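Local structure of transcriptional protein SWT1 (Saccharomyces cerevisiae, 4PQZ) at residues I50-D55 with L76-A82; T57-Y62 with F89-F94; I86-W90 with I103-K109; E96-S101 with F138-K142. The protein functions in transcription, probably as an activator, and is an RNA endonuclease, represented here by its C-terminal HEPN-like domain. One frame throughout, in Å; residues are numbered along the deposited sequence.

Interaction 1 (I50-D55 with L76-A82); sequences IFFAID and LTTIENA
T78, whose carbonyl lies against the ring of F51, also caps helix 79-88: its OG1 accepts a hydrogen bond from N81 N at 2.9 Å, with a nearly straight angle of 164°. F51 reaches from the long helix 35-62 to this turn. With CG anti to the carbonyl carbon (chi1 -65°), the ring swings toward L76 and T78 and meets their carbonyls differently. L76 O sits above one face, offset toward the rim, 3.2 Å from F51 CE2, whereas T78 O lies near the ring plane, 3.2 Å from F51 CE1. The side chain of L76 runs past that of F51 in the opposite direction, and L76 CD1 also touches I54 CG2 at 4.0 Å. One turn into the helix, A82 CB fits between I50 and I54. It is 3.6 Å from I50 CG2 and only 3.4 Å from I54 CD1, closer than usual for two carbons. I50 and I79 continue this layer toward W132 on helix 122-139. Cohesion between the segments is therefore mainly apolar: the capping bond shapes the turn from within its own segment, and the ring edge gives T78 O a weakly polarised C-H neighbour.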
# COMPACT_ATOMS: atom_id res chain seq x y z
N ILE A 50 -0.26 -3.83 0.90
CA ILE A 50 -0.78 -3.27 -0.34
C ILE A 50 -1.27 -4.40 -1.23
O ILE A 50 -2.34 -4.31 -1.83
CB ILE A 50 0.30 -2.46 -1.09
CG1 ILE A 50 0.75 -1.25 -0.27
CG2 ILE A 50 -0.25 -2.00 -2.44
CD1 ILE A 50 2.05 -0.63 -0.79
N PHE A 51 -0.49 -5.47 -1.29
CA PHE A 51 -0.81 -6.60 -2.15
C PHE A 51 -2.08 -7.29 -1.68
O PHE A 51 -2.98 -7.54 -2.48
CB PHE A 51 0.35 -7.61 -2.21
CG PHE A 51 1.60 -7.05 -2.84
CD1 PHE A 51 1.57 -5.86 -3.55
CD2 PHE A 51 2.81 -7.72 -2.71
CE1 PHE A 51 2.71 -5.34 -4.13
CE2 PHE A 51 3.96 -7.21 -3.29
CZ PHE A 51 3.91 -6.02 -4.00
N PHE A 52 -2.17 -7.55 -0.38
CA PHE A 52 -3.38 -8.10 0.23
C PHE A 52 -4.61 -7.28 -0.13
O PHE A 52 -5.63 -7.84 -0.55
CB PHE A 52 -3.26 -8.17 1.77
CG PHE A 52 -4.58 -8.45 2.47
CD1 PHE A 52 -5.09 -9.75 2.54
CD2 PHE A 52 -5.31 -7.42 3.06
CE1 PHE A 52 -6.31 -10.01 3.18
CE2 PHE A 52 -6.52 -7.67 3.71
CZ PHE A 52 -7.03 -8.97 3.76
N ALA A 53 -4.49 -5.95 0.02
CA ALA A 53 -5.60 -5.03 -0.20
C ALA A 53 -6.06 -5.01 -1.66
O ALA A 53 -7.26 -4.99 -1.94
CB ALA A 53 -5.25 -3.63 0.27
N ILE A 54 -5.10 -5.02 -2.57
CA ILE A 54 -5.43 -5.04 -3.98
C ILE A 54 -6.01 -6.39 -4.41
O ILE A 54 -7.05 -6.43 -5.08
CB ILE A 54 -4.22 -4.64 -4.84
CG1 ILE A 54 -3.94 -3.15 -4.65
CG2 ILE A 54 -4.46 -4.97 -6.29
CD1 ILE A 54 -2.86 -2.63 -5.51
N ASP A 55 -5.38 -7.48 -3.98
CA ASP A 55 -5.89 -8.85 -4.20
C ASP A 55 -7.33 -9.01 -3.75
O ASP A 55 -8.17 -9.51 -4.49
CB ASP A 55 -5.01 -9.87 -3.45
CG ASP A 55 -5.40 -11.34 -3.75
OD1 ASP A 55 -4.92 -11.91 -4.75
OD2 ASP A 55 -6.17 -11.93 -2.97
N LEU A 76 1.84 -9.74 -8.57
CA LEU A 76 1.80 -8.59 -7.70
C LEU A 76 3.05 -8.72 -6.85
O LEU A 76 2.96 -9.13 -5.69
CB LEU A 76 0.57 -8.67 -6.80
CG LEU A 76 -0.59 -7.70 -7.06
CD1 LEU A 76 -1.53 -7.68 -5.86
CD2 LEU A 76 -0.05 -6.32 -7.39
N THR A 77 4.21 -8.42 -7.42
CA THR A 77 5.48 -8.52 -6.68
C THR A 77 6.11 -7.18 -6.36
O THR A 77 6.97 -7.09 -5.48
CB THR A 77 6.55 -9.40 -7.38
OG1 THR A 77 6.83 -8.87 -8.69
CG2 THR A 77 6.10 -10.85 -7.45
N THR A 78 5.71 -6.14 -7.07
CA THR A 78 6.30 -4.83 -6.81
C THR A 78 5.24 -3.80 -6.45
O THR A 78 4.05 -3.99 -6.71
CB THR A 78 7.13 -4.31 -8.01
OG1 THR A 78 6.27 -3.96 -9.09
CG2 THR A 78 8.12 -5.36 -8.47
N ILE A 79 5.69 -2.70 -5.85
CA ILE A 79 4.79 -1.60 -5.55
C ILE A 79 4.34 -0.98 -6.87
O ILE A 79 3.21 -0.50 -6.98
CB ILE A 79 5.46 -0.60 -4.59
CG1 ILE A 79 5.57 -1.25 -3.21
CG2 ILE A 79 4.69 0.73 -4.52
CD1 ILE A 79 6.37 -0.45 -2.19
N GLU A 80 5.22 -1.02 -7.87
CA GLU A 80 4.88 -0.56 -9.22
C GLU A 80 3.73 -1.34 -9.88
O GLU A 80 2.87 -0.74 -10.49
CB GLU A 80 6.11 -0.56 -10.13
CG GLU A 80 5.83 -0.04 -11.54
CD GLU A 80 6.91 0.90 -12.05
OE1 GLU A 80 8.11 0.57 -11.90
OE2 GLU A 80 6.55 1.97 -12.59
N ASN A 81 3.74 -2.67 -9.75
CA ASN A 81 2.61 -3.50 -10.18
C ASN A 81 1.30 -3.11 -9.50
O ASN A 81 0.27 -2.97 -10.16
CB ASN A 81 2.87 -4.97 -9.88
CG ASN A 81 3.99 -5.55 -10.70
OD1 ASN A 81 4.27 -5.07 -11.81
ND2 ASN A 81 4.65 -6.58 -10.17
N ALA A 82 1.36 -2.94 -8.18
CA ALA A 82 0.19 -2.55 -7.40
C ALA A 82 -0.37 -1.21 -7.88
O ALA A 82 -1.57 -1.09 -8.13
CB ALA A 82 0.56 -2.48 -5.92

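Interaction 2 (T57-Y62 with F89-F94); sequences TLRKEY and FWVSVF
L58 places its CD1 methyl over the centre of the F89 ring, a CH-pi contact 4.1 Å from L58 CD1 to the F89 centroid and 13° off the ring normal. The other branch of the leucine turns to F94, where L58 CD2 meets F94 CZ at 3.5 Å near the plane of the ring, at its edge. V93 points toward helix 35-62 beside these rings. Its CG1 is pressed against T57 CG2 at 3.4 Å, tighter than ordinary carbon contact, and its CG2 lies against E61 CG at 3.7 Å. T57 offers the methyl because that branch stands anti to its backbone N, which leaves OG1 beside the N. Farther along, Y62 CE2 comes within 3.7 Å of F89 CE1, the two rings being inclined at 56°, while Y62 OH touches S92 CB. Y62 CE2 also touches V93 CG2, at 3.9 Å. An alanine in place of Y62 is likely to uncover one flank of V93 CG2 and leave the CD1-CE1 side of the F89 ring without its aromatic neighbour. Segment 89-94 begins with a wider pi-type turn, in which F89 O accepts from both V93 N (2.8 Å) and F94 N from opposite faces of its plane. The axes of the two short helical pieces cross almost perpendicularly, at 100°. The first turns of helix 90-97 thus lie across the last turns of helix 35-62, part of the all-helical, HEPN-like fold of this domain.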
# COMPACT_ATOMS: atom_id res chain seq x y z
N THR A 57 -9.72 -6.79 -2.96
CA THR A 57 -10.68 -5.92 -3.62
C THR A 57 -10.98 -6.42 -5.06
O THR A 57 -12.13 -6.45 -5.48
CB THR A 57 -10.16 -4.46 -3.57
OG1 THR A 57 -10.50 -3.86 -2.31
CG2 THR A 57 -10.71 -3.60 -4.74
N LEU A 58 -9.94 -6.85 -5.78
CA LEU A 58 -10.11 -7.33 -7.15
C LEU A 58 -10.88 -8.65 -7.21
O LEU A 58 -11.79 -8.81 -8.03
CB LEU A 58 -8.75 -7.49 -7.84
CG LEU A 58 -8.24 -6.31 -8.68
CD1 LEU A 58 -9.36 -5.61 -9.35
CD2 LEU A 58 -7.65 -5.32 -7.84
N ARG A 59 -10.52 -9.58 -6.33
CA ARG A 59 -11.21 -10.85 -6.22
C ARG A 59 -12.68 -10.68 -5.83
O ARG A 59 -13.54 -11.45 -6.26
CB ARG A 59 -10.49 -11.75 -5.22
CG ARG A 59 -9.18 -12.34 -5.75
CD ARG A 59 -8.62 -13.32 -4.74
NE ARG A 59 -7.35 -13.92 -5.16
CZ ARG A 59 -7.26 -15.02 -5.89
NH1 ARG A 59 -8.36 -15.64 -6.32
NH2 ARG A 59 -6.06 -15.50 -6.22
N LYS A 60 -12.97 -9.68 -5.01
CA LYS A 60 -14.36 -9.40 -4.62
C LYS A 60 -15.19 -8.75 -5.74
O LYS A 60 -16.36 -9.10 -5.94
CB LYS A 60 -14.42 -8.55 -3.34
CG LYS A 60 -15.85 -8.29 -2.86
CD LYS A 60 -15.90 -7.98 -1.36
CE LYS A 60 -17.34 -7.90 -0.88
NZ LYS A 60 -18.16 -9.05 -1.41
N GLU A 61 -14.58 -7.82 -6.47
CA GLU A 61 -15.23 -7.28 -7.67
C GLU A 61 -15.46 -8.34 -8.78
O GLU A 61 -16.55 -8.41 -9.36
CB GLU A 61 -14.42 -6.11 -8.23
CG GLU A 61 -15.14 -5.31 -9.31
CD GLU A 61 -16.32 -4.51 -8.78
OE1 GLU A 61 -16.52 -4.47 -7.55
OE2 GLU A 61 -17.05 -3.91 -9.61
N TYR A 62 -14.45 -9.16 -9.06
CA TYR A 62 -14.42 -9.96 -10.29
C TYR A 62 -14.57 -11.48 -10.11
O TYR A 62 -14.99 -12.19 -11.04
CB TYR A 62 -13.18 -9.61 -11.12
CG TYR A 62 -13.24 -8.19 -11.64
CD1 TYR A 62 -14.21 -7.84 -12.57
CD2 TYR A 62 -12.38 -7.20 -11.18
CE1 TYR A 62 -14.31 -6.58 -13.06
CE2 TYR A 62 -12.47 -5.90 -11.67
CZ TYR A 62 -13.45 -5.60 -12.61
OH TYR A 62 -13.61 -4.34 -13.13
N PHE A 89 -7.62 -0.08 -12.83
CA PHE A 89 -8.95 -0.39 -12.30
C PHE A 89 -9.56 0.78 -11.55
O PHE A 89 -10.47 0.60 -10.74
CB PHE A 89 -8.91 -1.66 -11.44
CG PHE A 89 -8.69 -2.91 -12.24
CD1 PHE A 89 -9.75 -3.55 -12.88
CD2 PHE A 89 -7.41 -3.45 -12.38
CE1 PHE A 89 -9.55 -4.69 -13.65
CE2 PHE A 89 -7.21 -4.60 -13.15
CZ PHE A 89 -8.28 -5.22 -13.78
N TRP A 90 -9.06 1.98 -11.83
CA TRP A 90 -9.47 3.19 -11.09
C TRP A 90 -10.97 3.47 -11.20
O TRP A 90 -11.68 3.55 -10.20
CB TRP A 90 -8.67 4.41 -11.56
CG TRP A 90 -9.00 5.69 -10.79
CD1 TRP A 90 -9.78 6.74 -11.22
CD2 TRP A 90 -8.55 6.05 -9.48
NE1 TRP A 90 -9.84 7.72 -10.26
CE2 TRP A 90 -9.09 7.33 -9.18
CE3 TRP A 90 -7.74 5.42 -8.52
CZ2 TRP A 90 -8.86 7.97 -7.97
CZ3 TRP A 90 -7.50 6.07 -7.33
CH2 TRP A 90 -8.07 7.33 -7.06
N VAL A 91 -11.43 3.63 -12.43
CA VAL A 91 -12.82 3.96 -12.69
C VAL A 91 -13.77 2.87 -12.21
O VAL A 91 -14.83 3.16 -11.65
CB VAL A 91 -13.01 4.25 -14.20
CG1 VAL A 91 -14.49 4.39 -14.56
CG2 VAL A 91 -12.19 5.51 -14.61
N SER A 92 -13.39 1.61 -12.42
CA SER A 92 -14.24 0.47 -12.08
C SER A 92 -14.29 0.15 -10.59
O SER A 92 -15.35 -0.15 -10.03
CB SER A 92 -13.77 -0.79 -12.82
OG SER A 92 -13.98 -0.68 -14.23
N VAL A 93 -13.12 0.18 -9.95
CA VAL A 93 -13.03 -0.33 -8.58
C VAL A 93 -12.42 0.64 -7.55
O VAL A 93 -12.97 0.81 -6.47
CB VAL A 93 -12.26 -1.67 -8.53
CG1 VAL A 93 -12.59 -2.38 -7.24
CG2 VAL A 93 -12.65 -2.57 -9.71
N PHE A 94 -11.29 1.27 -7.89
CA PHE A 94 -10.49 1.95 -6.88
C PHE A 94 -10.84 3.40 -6.55
O PHE A 94 -10.63 3.84 -5.43
CB PHE A 94 -9.00 1.79 -7.18
CG PHE A 94 -8.49 0.43 -6.93
CD1 PHE A 94 -8.20 0.02 -5.63
CD2 PHE A 94 -8.32 -0.47 -7.97
CE1 PHE A 94 -7.74 -1.28 -5.37
CE2 PHE A 94 -7.86 -1.76 -7.74
CZ PHE A 94 -7.57 -2.16 -6.44

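Interaction 3 (I86-W90 with I103-K109); sequences IYLFW and IKKNEWK
Y87 and W108 bring the two backbones closest, with 5.3 Å between Y87 CA and W108 CA, where the last turn of helix 79-88 runs beside the 3-10 segment 105-108. K105 spans this junction. Its extended chain bends only at the final torsion (chi4 63°), which brings the ammonium over the centre of the tyrosine ring: K105 NZ stands 3.3 Å from the Y87 centroid, 13° off the normal, a cation-pi contact. The same nitrogen gives a weak hydrogen bond to Y87 O at 3.0 Å, so one residue supplies both a ring face and a carbonyl to the charge. Nearer its backbone, K105 CB lies over the five-membered ring of W90, 3.6 Å from the centroid. A water accepts from K105 N and, weakly, from W90 NE1, joining the rim of the indole to the start of the 3-10 turn. In this HEPN-like domain the contact ties the loop between helices 90-97 and 113-116 back onto the end of helix 79-88. W108 fills the inner side. I86 CG2 sits over its five-membered ring, 3.5 Å from the centroid and only 7° off the normal, and E107 OE1 lies over the opposite face of the indole. W90 CZ3 approaches W108 NE1 obliquely at 3.4 Å. W108 continues inward to W132 and V135 of helix 122-139, while its carbonyl oxygen is hydrogen-bonded to S83 OG. On the outer side K109 runs alongside Y87, with K109 CD 3.4 Å from Y87 OH.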
# COMPACT_ATOMS: atom_id res chain seq x y z
N ILE A 86 -4.02 -0.17 -9.44
CA ILE A 86 -4.90 0.89 -8.96
C ILE A 86 -5.26 1.82 -10.09
O ILE A 86 -6.42 2.20 -10.25
CB ILE A 86 -4.27 1.70 -7.80
CG1 ILE A 86 -4.11 0.82 -6.56
CG2 ILE A 86 -5.12 2.92 -7.48
CD1 ILE A 86 -3.34 1.50 -5.44
N TYR A 87 -4.24 2.19 -10.88
CA TYR A 87 -4.42 2.92 -12.16
C TYR A 87 -5.39 2.26 -13.17
O TYR A 87 -6.33 2.89 -13.66
CB TYR A 87 -3.06 3.12 -12.84
CG TYR A 87 -3.12 4.11 -13.98
CD1 TYR A 87 -2.99 5.48 -13.74
CD2 TYR A 87 -3.30 3.68 -15.30
CE1 TYR A 87 -3.05 6.40 -14.79
CE2 TYR A 87 -3.36 4.59 -16.36
CZ TYR A 87 -3.23 5.95 -16.10
OH TYR A 87 -3.28 6.85 -17.14
N LEU A 88 -5.15 1.00 -13.50
CA LEU A 88 -5.96 0.31 -14.54
C LEU A 88 -7.41 0.12 -14.13
O LEU A 88 -8.30 0.14 -14.96
CB LEU A 88 -5.39 -1.07 -14.88
CG LEU A 88 -4.12 -1.08 -15.72
CD1 LEU A 88 -3.69 -2.53 -15.91
CD2 LEU A 88 -4.38 -0.40 -17.06
N PHE A 89 -7.62 -0.08 -12.83
CA PHE A 89 -8.95 -0.39 -12.30
C PHE A 89 -9.56 0.78 -11.55
O PHE A 89 -10.47 0.60 -10.74
CB PHE A 89 -8.91 -1.66 -11.44
CG PHE A 89 -8.69 -2.91 -12.24
CD1 PHE A 89 -9.75 -3.55 -12.88
CD2 PHE A 89 -7.41 -3.45 -12.38
CE1 PHE A 89 -9.55 -4.69 -13.65
CE2 PHE A 89 -7.21 -4.60 -13.15
CZ PHE A 89 -8.28 -5.22 -13.78
N TRP A 90 -9.06 1.98 -11.83
CA TRP A 90 -9.47 3.19 -11.09
C TRP A 90 -10.97 3.47 -11.20
O TRP A 90 -11.68 3.55 -10.20
CB TRP A 90 -8.67 4.41 -11.56
CG TRP A 90 -9.00 5.69 -10.79
CD1 TRP A 90 -9.78 6.74 -11.22
CD2 TRP A 90 -8.55 6.05 -9.48
NE1 TRP A 90 -9.84 7.72 -10.26
CE2 TRP A 90 -9.09 7.33 -9.18
CE3 TRP A 90 -7.74 5.42 -8.52
CZ2 TRP A 90 -8.86 7.97 -7.97
CZ3 TRP A 90 -7.50 6.07 -7.33
CH2 TRP A 90 -8.07 7.33 -7.06
N ILE A 103 -6.58 12.33 -3.72
CA ILE A 103 -5.87 11.51 -4.70
C ILE A 103 -6.73 11.28 -5.96
O ILE A 103 -7.90 10.87 -5.87
CB ILE A 103 -5.39 10.19 -4.04
CG1 ILE A 103 -4.32 10.51 -2.99
CG2 ILE A 103 -4.82 9.22 -5.09
CD1 ILE A 103 -3.88 9.30 -2.12
N LYS A 104 -6.16 11.62 -7.11
CA LYS A 104 -6.80 11.40 -8.41
C LYS A 104 -6.11 10.27 -9.18
O LYS A 104 -4.98 9.89 -8.85
CB LYS A 104 -6.76 12.66 -9.28
CG LYS A 104 -7.62 13.80 -8.81
CD LYS A 104 -7.52 14.98 -9.75
CE LYS A 104 -8.08 16.24 -9.11
NZ LYS A 104 -7.79 17.48 -9.89
N LYS A 105 -6.78 9.79 -10.23
CA LYS A 105 -6.28 8.72 -11.09
C LYS A 105 -4.81 8.87 -11.45
O LYS A 105 -4.01 7.96 -11.22
CB LYS A 105 -7.14 8.62 -12.36
CG LYS A 105 -6.59 7.69 -13.45
CD LYS A 105 -7.63 7.36 -14.53
CE LYS A 105 -7.03 6.63 -15.73
NZ LYS A 105 -6.45 5.30 -15.39
N ASN A 106 -4.45 10.03 -11.99
CA ASN A 106 -3.08 10.31 -12.44
C ASN A 106 -1.94 10.09 -11.41
O ASN A 106 -0.79 9.87 -11.79
CB ASN A 106 -3.02 11.72 -13.04
CG ASN A 106 -1.66 12.04 -13.63
OD1 ASN A 106 -1.34 11.60 -14.74
ND2 ASN A 106 -0.86 12.81 -12.90
N GLU A 107 -2.26 10.13 -10.12
CA GLU A 107 -1.28 9.86 -9.06
C GLU A 107 -0.63 8.45 -9.19
O GLU A 107 0.50 8.23 -8.73
CB GLU A 107 -1.95 10.03 -7.68
CG GLU A 107 -1.10 10.74 -6.60
CD GLU A 107 -0.13 9.79 -5.91
OE1 GLU A 107 -0.37 8.57 -5.99
OE2 GLU A 107 0.86 10.27 -5.31
N TRP A 108 -1.37 7.51 -9.79
CA TRP A 108 -0.92 6.12 -9.88
C TRP A 108 -0.28 5.75 -11.20
O TRP A 108 0.18 4.63 -11.39
CB TRP A 108 -2.09 5.18 -9.59
CG TRP A 108 -2.74 5.53 -8.29
CD1 TRP A 108 -3.93 6.17 -8.13
CD2 TRP A 108 -2.21 5.30 -6.99
NE1 TRP A 108 -4.20 6.32 -6.80
CE2 TRP A 108 -3.16 5.81 -6.07
CE3 TRP A 108 -1.05 4.69 -6.49
CZ2 TRP A 108 -2.97 5.74 -4.69
CZ3 TRP A 108 -0.87 4.62 -5.10
CH2 TRP A 108 -1.81 5.15 -4.23
N LYS A 109 -0.22 6.71 -12.11
CA LYS A 109 0.40 6.50 -13.41
C LYS A 109 1.90 6.21 -13.27
O LYS A 109 2.44 5.30 -13.90
CB LYS A 109 0.16 7.73 -14.29
CG LYS A 109 0.36 7.52 -15.79
CD LYS A 109 -0.43 8.56 -16.58
CE LYS A 109 0.30 8.99 -17.84
NZ LYS A 109 0.94 7.83 -18.50
O HOH W 1 -9.82 11.05 -10.03

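Interaction 4 (E96-S101 with F138-K142); sequences ELFTCS and FLFSK
F138 carries the close-packed half of the contact, pressed between the carbonyl of L97, the ring of F98 and the turn that ends at S101. With CG anti to the carbonyl carbon (chi1 -61°), its ring is brought against C100 and S101 at the end of the 98-101 type I beta turn, and S101 CB lies over one face, 3.8 Å from the F138 centroid. C100 O approaches the ring obliquely, 3.4 Å from F138 CE1. At the base of the side chain, F138 CB rests over the face of F98, offset toward the rim, and is 3.4 Å from L97 O. The two phenylalanine planes are inclined at 37°. F98 also receives the leucine beside F138, with L139 CD2 at 3.6 Å from F98 CE2. An alanine at F138 would probably open a gap beside the turn and strip S101 CB of the ring it covers, although CB would still lie over F98. The solvent side is looser and more polar. There E96 and K142 form a salt bridge between E96 OE2 and K142 NZ; the modelled separation is so short that its exact value is doubtful. Beneath it the aliphatic part of K142 lies on the leucine, K142 CD being 3.6 Å from L97 CD2. S141 OG turns back to F138 O at 2.9 Å, and that carbonyl also accepts from S141 N. The contact fastens the end of helix 90-97 to the end of helix 122-139, and both reach helix 35-62, where L97 meets T57 and L139 meets A53.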
# COMPACT_ATOMS: atom_id res chain seq x y z
N GLU A 96 -13.68 4.65 -6.16
CA GLU A 96 -14.74 4.60 -5.16
C GLU A 96 -14.15 4.56 -3.76
O GLU A 96 -14.66 5.20 -2.85
CB GLU A 96 -15.63 3.38 -5.37
CG GLU A 96 -16.77 3.33 -4.41
CD GLU A 96 -17.37 1.94 -4.26
OE1 GLU A 96 -16.83 0.98 -4.84
OE2 GLU A 96 -18.39 1.83 -3.54
N LEU A 97 -13.08 3.79 -3.60
CA LEU A 97 -12.40 3.67 -2.31
C LEU A 97 -11.69 4.97 -1.93
O LEU A 97 -11.42 5.23 -0.76
CB LEU A 97 -11.41 2.50 -2.32
CG LEU A 97 -11.96 1.15 -2.75
CD1 LEU A 97 -10.92 0.04 -2.64
CD2 LEU A 97 -13.20 0.82 -1.96
N PHE A 98 -11.43 5.81 -2.92
CA PHE A 98 -10.70 7.04 -2.68
C PHE A 98 -11.58 8.29 -2.68
O PHE A 98 -11.07 9.41 -2.81
CB PHE A 98 -9.55 7.19 -3.70
CG PHE A 98 -8.37 6.30 -3.43
CD1 PHE A 98 -7.33 6.74 -2.61
CD2 PHE A 98 -8.28 5.02 -3.99
CE1 PHE A 98 -6.23 5.92 -2.34
CE2 PHE A 98 -7.19 4.19 -3.73
CZ PHE A 98 -6.16 4.64 -2.90
N THR A 99 -12.90 8.12 -2.52
CA THR A 99 -13.80 9.28 -2.61
C THR A 99 -13.45 10.41 -1.63
O THR A 99 -13.43 11.60 -2.00
CB THR A 99 -15.28 8.90 -2.44
OG1 THR A 99 -15.56 7.74 -3.22
CG2 THR A 99 -16.17 10.05 -2.91
N CYS A 100 -13.14 10.05 -0.39
CA CYS A 100 -12.80 11.08 0.60
C CYS A 100 -11.29 11.35 0.66
O CYS A 100 -10.72 11.59 1.72
CB CYS A 100 -13.39 10.74 1.96
SG CYS A 100 -15.20 10.60 1.82
N SER A 101 -10.67 11.32 -0.51
CA SER A 101 -9.27 11.61 -0.67
C SER A 101 -9.14 12.64 -1.79
O SER A 101 -10.03 12.76 -2.63
CB SER A 101 -8.51 10.34 -1.06
OG SER A 101 -7.12 10.57 -1.17
N PHE A 138 -7.69 4.09 2.84
CA PHE A 138 -8.68 4.11 1.76
C PHE A 138 -8.87 2.73 1.12
O PHE A 138 -9.99 2.32 0.84
CB PHE A 138 -8.33 5.17 0.71
CG PHE A 138 -8.29 6.58 1.27
CD1 PHE A 138 -9.45 7.18 1.73
CD2 PHE A 138 -7.09 7.28 1.36
CE1 PHE A 138 -9.42 8.46 2.28
CE2 PHE A 138 -7.04 8.56 1.90
CZ PHE A 138 -8.22 9.16 2.36
N LEU A 139 -7.76 2.02 0.93
CA LEU A 139 -7.80 0.67 0.35
C LEU A 139 -8.44 -0.35 1.28
O LEU A 139 -8.85 -1.42 0.82
CB LEU A 139 -6.40 0.19 -0.06
CG LEU A 139 -5.61 0.94 -1.14
CD1 LEU A 139 -4.22 0.32 -1.26
CD2 LEU A 139 -6.32 0.93 -2.48
N PHE A 140 -8.55 -0.03 2.58
CA PHE A 140 -9.23 -0.92 3.55
C PHE A 140 -10.66 -0.46 3.83
O PHE A 140 -11.38 -1.12 4.58
CB PHE A 140 -8.45 -0.99 4.88
CG PHE A 140 -7.41 -2.09 4.93
CD1 PHE A 140 -6.37 -2.12 4.01
CD2 PHE A 140 -7.47 -3.08 5.90
CE1 PHE A 140 -5.42 -3.12 4.06
CE2 PHE A 140 -6.52 -4.09 5.95
CZ PHE A 140 -5.48 -4.10 5.03
N SER A 141 -11.07 0.65 3.23
CA SER A 141 -12.28 1.36 3.65
C SER A 141 -13.60 0.56 3.53
O SER A 141 -14.61 0.94 4.13
CB SER A 141 -12.41 2.71 2.92
OG SER A 141 -12.77 2.53 1.56
N LYS A 142 -13.57 -0.54 2.79
CA LYS A 142 -14.76 -1.38 2.69
C LYS A 142 -14.49 -2.78 3.20
O LYS A 142 -15.30 -3.68 3.01
CB LYS A 142 -15.28 -1.43 1.25
CG LYS A 142 -15.67 -0.06 0.69
CD LYS A 142 -16.40 -0.21 -0.62
CE LYS A 142 -17.69 0.59 -0.65
NZ LYS A 142 -18.57 0.11 -1.76

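How the interactions relate
From the N terminus, the long helix 35-62 supplies the first segments of interactions 1 and 2. Interaction 1 closes the loop leading to helix 79-88, and interaction 2 crosses it in sequence by reaching on to helix 90-97; in space I54 touches F94. Interaction 3 starts where interaction 2 ends, sharing F89 and W90, and folds the loop after helix 90-97 back. Interaction 4 crosses interaction 3, joining the end of helix 90-97 to that of helix 122-139. F98 links these last two by touching W90, W108 and I103. A53 against L139 and F140 connects interactions 1 and 4, so the long helix, helices 79-88 and 90-97 and helix 122-139 share one core.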